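Putative branched chain amino acid ABC transporter, periplasmic amino acid-binding protein (Brucella ovis, PDB 4XFK) probably captures branched-chain and related small amino acids in the periplasm and serves as the binding component of an ABC-type amino-acid transport system. Local coordinates at residues A[342-345]-A[346-349]; A[135-138]-A[139-142]; A[94-97]-A[98-101]; A[85-88]-A[89-92]. The protein carries 1 engineered substitution. One frame throughout, in Å; residues are numbered along the deposited sequence.

Contact 1. Residues A[342-345]-A[346-349]; sequences SMRS and DDHQ. With NA (sodium ion), chain E.
Arg344 reaches across the turn and grips Asp347 side-on, its NE meeting OD1 of Asp347 at 2.9 Å and its NH2 meeting OD2 of Asp347 at 2.8 Å, so that each carboxylate oxygen takes one nitrogen of the arginine. The NE bond is nearly straight and lies in the guanidinium plane; OD2 is tilted from that plane, and the two flat groups stand 46° apart. With CG of Arg344 anti to the backbone N, chi1 (-178°) lays CG 3.5 Å from OD1 of Asp346, and the bend at chi3 (63°) turns the guanidinium to Asp347. NH1 is taken by the carbonyl of Asp387. OD1 of Asp347 also accepts from the backbone N of Gln349, which comes from the opposite face of the carboxylate, an Asx turn that fixes the rotation of the acid. All this happens in the connection of a beta-hairpin between strands 339-343 and 350-360. Here the backbone N of Arg344 donates to O of Gln349 at 3.1 Å, and N of His348 gives a weak bond back to O of Arg344. On the outer side Ser345, in one of its two conformers, puts OG on a sodium ion at 2.4 Å, and five waters complete an octahedral shell. Two of those waters return to the turn: one accepts from the backbone N of Ser345, another donates to OD1 of Asp346 at 2.6 Å. The buried Met343 packs its SD 3.4 Å from the backbone C of His348, whose ring is held by Glu330 and the carbonyl of His131.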
ATOM      1  N   SER A 342      13.565   4.897  -3.993  1.00  7.50           N
ATOM      2  CA  SER A 342      14.721   4.590  -3.152  1.00  8.16           C
ATOM      3  C   SER A 342      14.244   4.257  -1.746  1.00  8.07           C
ATOM      4  O   SER A 342      13.045   4.238  -1.488  1.00  7.63           O
ATOM      5  CB  SER A 342      15.718   5.751  -3.139  1.00 10.54           C
ATOM      6  OG  SER A 342      15.145   6.928  -2.588  1.00 10.12           O
ATOM      7  N   MET A 343      15.182   4.003  -0.842  1.00  9.13           N
ATOM      8  CA  MET A 343      14.851   3.569   0.510  1.00  8.97           C
ATOM      9  C   MET A 343      15.525   4.452   1.546  1.00  9.75           C
ATOM     10  O   MET A 343      16.737   4.662   1.485  1.00 11.28           O
ATOM     11  CB  MET A 343      15.309   2.120   0.713  1.00 10.09           C
ATOM     12  CG  MET A 343      14.987   1.553   2.088  1.00  9.33           C
ATOM     13  SD  MET A 343      13.222   1.528   2.474  1.00  8.90           S
ATOM     14  CE  MET A 343      12.600   0.432   1.197  1.00  9.70           C
ATOM     15  N   ARG A 344      14.756   4.962   2.504  1.00  8.74           N
ATOM     16  CA  ARG A 344      15.344   5.746   3.584  1.00  9.07           C
ATOM     17  C   ARG A 344      15.921   4.808   4.639  1.00  8.59           C
ATOM     18  O   ARG A 344      15.240   3.910   5.134  1.00  9.74           O
ATOM     19  CB  ARG A 344      14.311   6.677   4.193  1.00  9.52           C
ATOM     20  CG  ARG A 344      14.894   7.553   5.280  1.00  9.93           C
ATOM     21  CD  ARG A 344      13.991   8.743   5.544  1.00 10.48           C
ATOM     22  NE  ARG A 344      12.681   8.325   6.047  1.00  9.25           N
ATOM     23  CZ  ARG A 344      11.631   9.132   6.138  1.00  8.62           C
ATOM     24  NH1 ARG A 344      11.727  10.392   5.733  1.00 10.12           N
ATOM     25  NH2 ARG A 344      10.481   8.678   6.615  1.00  9.54           N
ATOM     26  N   SER A 345      17.183   5.006   4.997  1.00  9.16           N
ATOM     27  CA  SER A 345      17.842   4.058   5.885  0.67  8.97           C
ATOM     28  C   SER A 345      17.387   4.181   7.337  1.00  9.26           C
ATOM     29  O   SER A 345      17.391   3.192   8.064  1.00 10.58           O
ATOM     30  CB  SER A 345      19.356   4.209   5.800  0.67 11.21           C
ATOM     31  OG  SER A 345      19.739   5.501   6.213  0.67 10.57           O
ATOM     32  N   ASP A 346      16.973   5.379   7.748  1.00 10.34           N
ATOM     33  CA  ASP A 346      16.631   5.620   9.146  1.00  9.97           C
ATOM     34  C   ASP A 346      15.529   4.704   9.644  1.00 10.49           C
ATOM     35  O   ASP A 346      15.576   4.221  10.782  1.00 11.83           O
ATOM     36  CB  ASP A 346      16.157   7.059   9.350  1.00 12.02           C
ATOM     37  CG  ASP A 346      17.136   8.084   8.843  1.00 15.37           C
ATOM     38  OD1 ASP A 346      17.471   8.052   7.636  1.00 16.56           O
ATOM     39  OD2 ASP A 346      17.556   8.938   9.657  1.00 18.70           O
ATOM     40  N   ASP A 347      14.523   4.493   8.799  1.00  9.14           N
ATOM     41  CA  ASP A 347      13.294   3.837   9.227  1.00  8.74           C
ATOM     42  C   ASP A 347      12.839   2.763   8.250  1.00  8.08           C
ATOM     43  O   ASP A 347      11.900   2.032   8.530  1.00  9.07           O
ATOM     44  CB  ASP A 347      12.176   4.869   9.455  1.00  9.20           C
ATOM     45  CG  ASP A 347      11.868   5.719   8.219  1.00  9.02           C
ATOM     46  OD1 ASP A 347      12.598   5.663   7.204  1.00  9.15           O
ATOM     47  OD2 ASP A 347      10.874   6.477   8.282  1.00  9.90           O
ATOM     48  N   HIS A 348      13.519   2.667   7.112  1.00  7.98           N
ATOM     49  CA  HIS A 348      13.118   1.766   6.028  1.00  7.57           C
ATOM     50  C   HIS A 348      11.718   2.062   5.480  1.00  7.19           C
ATOM     51  O   HIS A 348      10.942   1.155   5.164  1.00  8.14           O
ATOM     52  CB  HIS A 348      13.300   0.287   6.401  1.00  7.88           C
ATOM     53  CG  HIS A 348      14.725  -0.085   6.652  1.00  7.49           C
ATOM     54  ND1 HIS A 348      15.100  -1.309   7.161  1.00  7.71           N
ATOM     55  CD2 HIS A 348      15.873   0.605   6.444  1.00  7.56           C
ATOM     56  CE1 HIS A 348      16.416  -1.351   7.269  1.00  7.35           C
ATOM     57  NE2 HIS A 348      16.908  -0.203   6.841  1.00  7.94           N
ATOM     58  N   GLN A 349      11.426   3.354   5.354  1.00  7.84           N
ATOM     59  CA  GLN A 349      10.300   3.830   4.566  1.00  6.98           C
ATOM     60  C   GLN A 349      10.803   4.199   3.170  1.00  6.87           C
ATOM     61  O   GLN A 349      11.739   4.990   3.034  1.00  7.56           O
ATOM     62  CB  GLN A 349       9.667   5.058   5.237  1.00  7.56           C
ATOM     63  CG  GLN A 349       8.585   5.727   4.414  1.00  7.57           C
ATOM     64  CD  GLN A 349       7.427   4.786   4.113  1.00  7.15           C
ATOM     65  OE1 GLN A 349       6.803   4.224   5.022  1.00  7.56           O
ATOM     66  NE2 GLN A 349       7.137   4.604   2.829  1.00  7.26           N
TER
HETATM   67 NA    NA E 503      20.826   7.202   4.864  1.00 24.99          NA
HETATM   68  O   HOH W   1      18.692   7.136   3.652  1.00 15.59           O
HETATM   69  O   HOH W   2      19.737   8.639   6.513  1.00 34.52           O
HETATM   70  O   HOH W   3      21.466   5.293   3.259  1.00 36.86           O
HETATM   71  O   HOH W   4      21.859   8.932   3.420  1.00 36.94           O
HETATM   72  O   HOH W   5      22.789   7.116   6.389  1.00 36.01           O

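Contact 2. Residues A[135-138]-A[139-142]. Engineered in segment 139-142: Arg141 (natural residue His).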
ATOM      1  N   SER A 135       5.536   0.724   0.394  1.00  6.62           N
ATOM      2  CA  SER A 135       4.275   1.369   0.066  1.00  6.58           C
ATOM      3  C   SER A 135       4.148   2.710   0.787  1.00  5.40           C
ATOM      4  O   SER A 135       4.997   3.070   1.611  1.00  6.06           O
ATOM      5  CB  SER A 135       3.135   0.457   0.516  1.00  7.77           C
ATOM      6  OG  SER A 135       3.136   0.354   1.929  1.00  7.79           O
ATOM      7  N   PRO A 136       3.074   3.463   0.494  1.00  6.31           N
ATOM      8  CA  PRO A 136       2.778   4.605   1.370  1.00  7.09           C
ATOM      9  C   PRO A 136       2.449   4.163   2.794  1.00  6.48           C
ATOM     10  O   PRO A 136       2.371   2.970   3.124  1.00  7.31           O
ATOM     11  CB  PRO A 136       1.544   5.245   0.720  1.00  8.26           C
ATOM     12  CG  PRO A 136       1.622   4.810  -0.723  1.00  7.15           C
ATOM     13  CD  PRO A 136       2.167   3.410  -0.667  1.00  7.19           C
ATOM     14  N   ASN A 137       2.282   5.162   3.647  1.00  6.44           N
ATOM     15  CA  ASN A 137       1.752   4.966   4.986  1.00  7.20           C
ATOM     16  C   ASN A 137       0.661   6.016   5.209  1.00  6.03           C
ATOM     17  O   ASN A 137       0.421   6.854   4.330  1.00  6.65           O
ATOM     18  CB  ASN A 137       2.872   5.032   6.035  1.00  7.33           C
ATOM     19  CG  ASN A 137       3.592   6.361   6.035  1.00  7.59           C
ATOM     20  OD1 ASN A 137       2.960   7.418   6.060  1.00  7.61           O
ATOM     21  ND2 ASN A 137       4.923   6.316   5.989  1.00  9.39           N
ATOM     22  N   ALA A 138       0.006   5.984   6.364  1.00  6.13           N
ATOM     23  CA  ALA A 138      -1.122   6.884   6.597  1.00  6.82           C
ATOM     24  C   ALA A 138      -0.756   8.352   6.414  1.00  7.38           C
ATOM     25  O   ALA A 138      -1.546   9.134   5.886  1.00  7.18           O
ATOM     26  CB  ALA A 138      -1.695   6.661   7.990  1.00  7.99           C
ATOM     27  N   ALA A 139       0.438   8.720   6.858  1.00  7.11           N
ATOM     28  CA  ALA A 139       0.872  10.112   6.771  1.00  7.19           C
ATOM     29  C   ALA A 139       1.060  10.545   5.323  1.00  8.07           C
ATOM     30  O   ALA A 139       0.600  11.611   4.915  1.00  9.67           O
ATOM     31  CB  ALA A 139       2.152  10.332   7.577  1.00  7.87           C
ATOM     32  N   ILE A 140       1.731   9.710   4.541  1.00  7.35           N
ATOM     33  CA  ILE A 140       1.952  10.024   3.140  1.00  6.90           C
ATOM     34  C   ILE A 140       0.619  10.094   2.382  1.00  7.16           C
ATOM     35  O   ILE A 140       0.381  11.038   1.620  1.00  7.90           O
ATOM     36  CB  ILE A 140       2.886   8.987   2.479  1.00  7.23           C
ATOM     37  CG1 ILE A 140       4.272   9.003   3.150  1.00  8.29           C
ATOM     38  CG2 ILE A 140       2.975   9.228   0.979  1.00  8.56           C
ATOM     39  CD1 ILE A 140       5.188   7.861   2.711  1.00  8.95           C
ATOM     40  N   ARG A 141      -0.244   9.097   2.587  1.00  7.14           N
ATOM     41  CA  ARG A 141      -1.539   9.070   1.909  1.00  6.90           C
ATOM     42  C   ARG A 141      -2.337  10.351   2.155  1.00  6.25           C
ATOM     43  O   ARG A 141      -2.847  10.977   1.219  1.00  7.31           O
ATOM     44  CB  ARG A 141      -2.389   7.886   2.382  1.00  6.47           C
ATOM     45  CG  ARG A 141      -1.924   6.508   1.938  1.00  6.76           C
ATOM     46  CD  ARG A 141      -2.120   6.233   0.462  1.00  6.67           C
ATOM     47  NE  ARG A 141      -1.879   4.815   0.212  1.00  5.84           N
ATOM     48  CZ  ARG A 141      -1.974   4.230  -0.978  1.00  5.92           C
ATOM     49  NH1 ARG A 141      -2.330   4.932  -2.046  1.00  6.64           N
ATOM     50  NH2 ARG A 141      -1.707   2.937  -1.101  1.00  7.11           N
ATOM     51  N   PHE A 142      -2.467  10.730   3.423  1.00  6.64           N
ATOM     52  CA  PHE A 142      -3.449  11.752   3.760  1.00  7.89           C
ATOM     53  C   PHE A 142      -2.947  13.179   3.701  1.00  8.03           C
ATOM     54  O   PHE A 142      -3.722  14.087   3.431  1.00  9.55           O
ATOM     55  CB  PHE A 142      -4.289  11.355   4.982  1.00  8.33           C
ATOM     56  CG  PHE A 142      -5.247  10.268   4.634  1.00  7.68           C
ATOM     57  CD1 PHE A 142      -6.486  10.576   4.084  1.00  9.09           C
ATOM     58  CD2 PHE A 142      -4.852   8.936   4.694  1.00  7.74           C
ATOM     59  CE1 PHE A 142      -7.345   9.578   3.669  1.00  8.71           C
ATOM     60  CE2 PHE A 142      -5.708   7.923   4.270  1.00  7.97           C
ATOM     61  CZ  PHE A 142      -6.946   8.245   3.743  1.00  7.48           C
TER
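Asn137 caps the first turn of helix 138-152: its OD1 accepts from the backbone N of Ile140 at 3.0 Å, an N-cap bond with an N-H...O angle of 166°. The chain leaves strand 131-133 of the parallel sheet and enters a helix that packs on helix 167-184 of the mixed-sheet lobe, so the cap probably lies where the chain passes between the two lobes of the periplasmic-binding-protein fold. With CG of Asn137 placed between the backbone N and the carbonyl carbon (chi1 60°), the amide turns its oxygen to the helix start. Its other end, ND2, lies 3.6 Å from CD1 of Ile140 and donates to Asp387. The longest side chain here is Arg141, an engineered residue where the natural one is histidine. Its CB rests beside O of Asn137 and O of Ala138. CG comes within 3.4 Å of O of Asn137, the same carbonyl that receives the backbone N of Arg141. A bend at chi2 then sends CD alongside CB of Pro136, and NE passes 3.5 Å from that CB while making a salt bridge with Glu118. CG of Pro136 covers one guanidinium face, displaced toward its rim and 3.7 Å from CZ of Arg141. NH2 lies near CG and CD of Pro136, and NH1 donates to the carbonyl of Ser265 in the second sheet. One residue on, the backbone N of Phe142 donates to O of Ala138 at 3.1 Å, and that oxygen also lies at the phenyl edge, 3.5 Å from CD2 of Phe142.

Contact 3. Residues A[94-97]-A[98-101]; sequences ITED and VRKY
Four consecutive backbone bonds join Ile94, Thr95, Glu96 and Asp97 to Val98, Arg99, Lys100 and Tyr101, each N-H meeting the carbonyl four residues back in regular alpha-helical fashion. The turns belong to helix 88-104, the crossover helix of the beta-alpha-beta unit formed with strands 81-84 and 111-114. On the buried side CG2 of Ile94 and CG2 of Val98 lie alongside each other 4.2 Å apart, while Ile94 also packs on helix 63-76 and on the strands beneath. On the outer side Glu96, in one of its two conformers, runs beside Arg99 and points the same way. Both NE and NH2 of Arg99 donate to a single oxygen, OE1 of Glu96, at 3.2 and 2.9 Å. That oxygen lies in the guanidinium plane and offers NH2 its syn lone pair, but NE approaches 33° out of the carboxylate plane, and its N-H...O bond is more bent (142°) than that of NH2. A bend at chi3 of Arg99 (65°) turns the guanidinium toward the acid. OD2 of Asp97 accepts from Gln93, while its OD1 stands 4.2 Å from NZ of Lys100, too far for a salt bridge; a water closes this gap, donating to OD1 of Asp97 and accepting from NZ of Lys100 at 2.6 Å.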
ATOM      1  N   ILE A  94       3.434 -10.053  12.005  1.00  8.59           N
ATOM      2  CA  ILE A  94       4.555 -10.563  11.216  1.00  7.63           C
ATOM      3  C   ILE A  94       5.848  -9.849  11.585  1.00  7.26           C
ATOM      4  O   ILE A  94       6.877 -10.487  11.824  1.00  8.38           O
ATOM      5  CB  ILE A  94       4.303 -10.434   9.692  1.00  8.10           C
ATOM      6  CG1 ILE A  94       3.182 -11.379   9.255  1.00  9.50           C
ATOM      7  CG2 ILE A  94       5.582 -10.740   8.897  1.00  9.85           C
ATOM      8  CD1 ILE A  94       2.855 -11.282   7.779  1.00 11.42           C
ATOM      9  N   THR A  95       5.795  -8.524  11.653  1.00  7.64           N
ATOM     10  CA  THR A  95       7.015  -7.781  11.897  1.00  6.76           C
ATOM     11  C   THR A  95       7.633  -8.118  13.259  1.00  7.49           C
ATOM     12  O   THR A  95       8.856  -8.241  13.373  1.00  8.43           O
ATOM     13  CB  THR A  95       6.831  -6.262  11.694  1.00  8.32           C
ATOM     14  OG1 THR A  95       8.088  -5.707  11.304  1.00  7.99           O
ATOM     15  CG2 THR A  95       6.327  -5.547  12.955  1.00  9.25           C
ATOM     16  N   GLU A  96       6.788  -8.317  14.269  1.00  8.68           N
ATOM     17  CA  GLU A  96       7.278  -8.633  15.605  0.59  9.64           C
ATOM     18  C   GLU A  96       7.823 -10.053  15.679  1.00 10.34           C
ATOM     19  O   GLU A  96       8.874 -10.290  16.280  1.00 11.50           O
ATOM     20  CB  GLU A  96       6.194  -8.413  16.662  0.59 11.67           C
ATOM     21  CG  GLU A  96       6.005  -6.955  17.041  0.59 14.18           C
ATOM     22  CD  GLU A  96       7.297  -6.311  17.512  0.59 20.41           C
ATOM     23  OE1 GLU A  96       7.920  -6.839  18.460  0.59 23.34           O
ATOM     24  OE2 GLU A  96       7.694  -5.283  16.928  0.59 22.88           O
ATOM     25  N   ASP A  97       7.124 -10.993  15.051  1.00 10.19           N
ATOM     26  CA  ASP A  97       7.601 -12.371  15.025  1.00 11.52           C
ATOM     27  C   ASP A  97       8.938 -12.492  14.292  1.00  9.63           C
ATOM     28  O   ASP A  97       9.827 -13.231  14.730  1.00 10.89           O
ATOM     29  CB  ASP A  97       6.562 -13.306  14.407  1.00 14.09           C
ATOM     30  CG  ASP A  97       5.346 -13.497  15.298  1.00 17.92           C
ATOM     31  OD1 ASP A  97       5.412 -13.126  16.491  1.00 20.87           O
ATOM     32  OD2 ASP A  97       4.323 -14.008  14.805  1.00 20.25           O
ATOM     33  N   VAL A  98       9.090 -11.757  13.192  1.00  9.34           N
ATOM     34  CA  VAL A  98      10.356 -11.748  12.465  1.00  8.33           C
ATOM     35  C   VAL A  98      11.469 -11.105  13.304  1.00  8.74           C
ATOM     36  O   VAL A  98      12.581 -11.636  13.395  1.00  9.36           O
ATOM     37  CB  VAL A  98      10.226 -11.062  11.090  1.00  8.89           C
ATOM     38  CG1 VAL A  98      11.603 -10.801  10.500  1.00 10.38           C
ATOM     39  CG2 VAL A  98       9.368 -11.929  10.164  1.00  9.55           C
ATOM     40  N   ARG A  99      11.162  -9.979  13.940  1.00  9.08           N
ATOM     41  CA  ARG A  99      12.142  -9.299  14.780  1.00 10.02           C
ATOM     42  C   ARG A  99      12.637 -10.207  15.904  1.00 10.59           C
ATOM     43  O   ARG A  99      13.846 -10.305  16.164  1.00 11.51           O
ATOM     44  CB  ARG A  99      11.575  -8.001  15.358  1.00 10.82           C
ATOM     45  CG  ARG A  99      12.615  -7.192  16.128  1.00 11.51           C
ATOM     46  CD  ARG A  99      11.995  -5.978  16.799  1.00 13.30           C
ATOM     47  NE  ARG A  99      11.037  -6.390  17.818  1.00 16.09           N
ATOM     48  CZ  ARG A  99      11.375  -6.758  19.047  1.00 21.08           C
ATOM     49  NH1 ARG A  99      12.652  -6.744  19.413  1.00 22.44           N
ATOM     50  NH2 ARG A  99      10.437  -7.127  19.910  1.00 24.77           N
ATOM     51  N   LYS A 100      11.705 -10.882  16.569  1.00 10.95           N
ATOM     52  CA  LYS A 100      12.084 -11.761  17.671  1.00 12.75           C
ATOM     53  C   LYS A 100      12.841 -13.005  17.208  1.00 12.26           C
ATOM     54  O   LYS A 100      13.791 -13.442  17.859  1.00 14.08           O
ATOM     55  CB  LYS A 100      10.864 -12.131  18.507  1.00 15.09           C
ATOM     56  CG  LYS A 100      10.363 -10.955  19.337  1.00 19.81           C
ATOM     57  CD  LYS A 100       9.223 -11.356  20.249  1.00 23.35           C
ATOM     58  CE  LYS A 100       8.024 -11.825  19.445  1.00 26.03           C
ATOM     59  NZ  LYS A 100       6.848 -12.119  20.313  1.00 28.20           N
ATOM     60  N   TYR A 101      12.444 -13.561  16.069  1.00 11.52           N
ATOM     61  CA  TYR A 101      13.169 -14.682  15.487  1.00 10.27           C
ATOM     62  C   TYR A 101      14.608 -14.266  15.203  1.00 10.71           C
ATOM     63  O   TYR A 101      15.560 -14.992  15.511  1.00 11.41           O
ATOM     64  CB  TYR A 101      12.481 -15.154  14.196  1.00 10.89           C
ATOM     65  CG  TYR A 101      13.244 -16.251  13.483  1.00 10.07           C
ATOM     66  CD1 TYR A 101      13.018 -17.592  13.789  1.00 10.75           C
ATOM     67  CD2 TYR A 101      14.205 -15.951  12.519  1.00 11.55           C
ATOM     68  CE1 TYR A 101      13.720 -18.600  13.150  1.00 11.83           C
ATOM     69  CE2 TYR A 101      14.921 -16.960  11.883  1.00 11.76           C
ATOM     70  CZ  TYR A 101      14.669 -18.279  12.203  1.00 11.94           C
ATOM     71  OH  TYR A 101      15.361 -19.288  11.581  1.00 13.15           O
TER
HETATM   72  O   HOH W   6       4.918 -11.479  18.726  1.00 37.80           O

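Contact 4. Residues A[85-88]-A[89-92]; sequences GSSS and AVAG. With NA (sodium ion), chain D; ACT (acetate ion), chain B.
Ser88, opening helix 88-104, meets a bound acetate at its oxygen edge, N and OG lying a little to opposite sides of the acetate plane. Ser88 supplies a donor to each oxygen: its backbone N donates to acetate O at 2.8 Å, and its OG donates to acetate OXT at 2.6 Å. Glu118 N and Tyr166 OH add to the grip from beyond the segments, while Ala119 N donates to the Ser88 hydroxyl and so helps to position it. Ser87 caps the helix. Its OG stands anti to the backbone N (chi1 165°), where it accepts from N of Val90 at 3.2 Å in a nearly straight bond and, weakly, from N of Ala89 at 3.0 Å. Carbonyls of Ser87 and Ser88 then open the helical pattern toward Ala91 and Gly92. Just before the cap, O of Gly85 binds a sodium ion at 2.3 Å, with two waters, Tyr31 and Gly116 as the other ligands. The start of the helix would probably favour the negative charge of the acetate. The acetate probably comes from the crystallisation liquor, but its place is consistent with that of a substrate carboxylate in the amino-acid site of the leucine-binding protein family.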
ATOM      1  N   GLY A  85       1.162  -7.648   2.565  1.00  6.55           N
ATOM      2  CA  GLY A  85       0.745  -6.256   2.549  1.00  7.42           C
ATOM      3  C   GLY A  85      -0.724  -5.919   2.758  1.00  7.40           C
ATOM      4  O   GLY A  85      -1.059  -4.736   2.832  1.00  9.04           O
ATOM      5  N   SER A  86      -1.613  -6.907   2.860  1.00  6.68           N
ATOM      6  CA  SER A  86      -3.041  -6.563   2.831  1.00  7.89           C
ATOM      7  C   SER A  86      -3.648  -6.076   4.144  1.00  8.55           C
ATOM      8  O   SER A  86      -4.740  -5.526   4.126  1.00 11.04           O
ATOM      9  CB  SER A  86      -3.883  -7.721   2.281  1.00  7.76           C
ATOM     10  OG  SER A  86      -3.815  -8.843   3.145  1.00  8.81           O
ATOM     11  N   SER A  87      -2.975  -6.274   5.270  1.00  8.28           N
ATOM     12  CA  SER A  87      -3.524  -5.845   6.564  1.00  8.05           C
ATOM     13  C   SER A  87      -2.435  -5.411   7.518  1.00  6.57           C
ATOM     14  O   SER A  87      -1.498  -6.163   7.762  1.00  7.66           O
ATOM     15  CB  SER A  87      -4.310  -6.979   7.225  1.00  9.49           C
ATOM     16  OG  SER A  87      -4.531  -6.691   8.598  1.00 11.26           O
ATOM     17  N   SER A  88      -2.571  -4.221   8.091  1.00  6.35           N
ATOM     18  CA  SER A  88      -1.636  -3.780   9.118  1.00  7.25           C
ATOM     19  C   SER A  88      -1.775  -4.550  10.422  1.00  8.06           C
ATOM     20  O   SER A  88      -0.843  -4.596  11.213  1.00  8.41           O
ATOM     21  CB  SER A  88      -1.771  -2.278   9.380  1.00  7.50           C
ATOM     22  OG  SER A  88      -1.242  -1.538   8.294  1.00  7.56           O
ATOM     23  N   ALA A  89      -2.943  -5.132  10.661  1.00  8.83           N
ATOM     24  CA  ALA A  89      -3.110  -5.960  11.853  1.00  9.40           C
ATOM     25  C   ALA A  89      -2.229  -7.201  11.721  1.00  9.03           C
ATOM     26  O   ALA A  89      -1.500  -7.579  12.641  1.00 10.82           O
ATOM     27  CB  ALA A  89      -4.570  -6.340  12.035  1.00 11.77           C
ATOM     28  N   VAL A  90      -2.284  -7.824  10.553  1.00  8.51           N
ATOM     29  CA  VAL A  90      -1.406  -8.949  10.256  1.00  8.41           C
ATOM     30  C   VAL A  90       0.063  -8.518  10.249  1.00  7.78           C
ATOM     31  O   VAL A  90       0.924  -9.205  10.815  1.00  8.58           O
ATOM     32  CB  VAL A  90      -1.789  -9.614   8.925  1.00  9.23           C
ATOM     33  CG1 VAL A  90      -0.700 -10.571   8.460  1.00  9.73           C
ATOM     34  CG2 VAL A  90      -3.132 -10.350   9.065  1.00 11.00           C
ATOM     35  N   ALA A  91       0.354  -7.385   9.617  1.00  7.82           N
ATOM     36  CA  ALA A  91       1.734  -6.904   9.527  1.00  7.19           C
ATOM     37  C   ALA A  91       2.362  -6.654  10.894  1.00  7.55           C
ATOM     38  O   ALA A  91       3.547  -6.912  11.090  1.00  8.46           O
ATOM     39  CB  ALA A  91       1.804  -5.642   8.698  1.00  7.60           C
ATOM     40  N   GLY A  92       1.572  -6.130  11.829  1.00  8.51           N
ATOM     41  CA  GLY A  92       2.048  -5.896  13.186  1.00 10.03           C
ATOM     42  C   GLY A  92       2.541  -7.185  13.824  1.00 10.10           C
ATOM     43  O   GLY A  92       3.557  -7.207  14.526  1.00 13.25           O
TER
HETATM   44 NA    NA D 502      -2.171  -2.994   1.810  1.00 15.00          NA
HETATM   45  C   ACT B 500      -3.817  -1.619   6.029  1.00  8.13           C
HETATM   46  O   ACT B 500      -4.301  -2.303   6.960  1.00  7.53           O
HETATM   47  OXT ACT B 500      -2.576  -1.447   6.047  1.00  8.42           O
HETATM   48  CH3 ACT B 500      -4.690  -1.049   4.955  1.00  8.58           C
HETATM   49  O   HOH W   7      -4.272  -3.673   2.059  1.00 10.33           O
HETATM   50  O   HOH W   8      -2.866  -0.959   1.097  1.00 11.88           O

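Contact 2 is buried; contacts 1, 3 and 4 are partly buried, with the hydrated sodium ion of contact 1 and the charged pairs of contact 3 on their outer sides. Contacts 3 and 4 share helix 88-104: contact 4 starts it beside the acetate and a sodium ion, while contact 3 lies farther along, one side packed inward. Contacts 2 and 4 both begin a helix with a capping side chain, an amide in contact 2 and a hydroxyl in contact 4. Contact 1, a hairpin turn, has no helix and relies on a salt bridge and an Asx turn. It touches contact 2 through Gln349, whose amide meets Ser135 and Asn137. The centres of contacts 2 and 3 are farthest apart, about 23 Å.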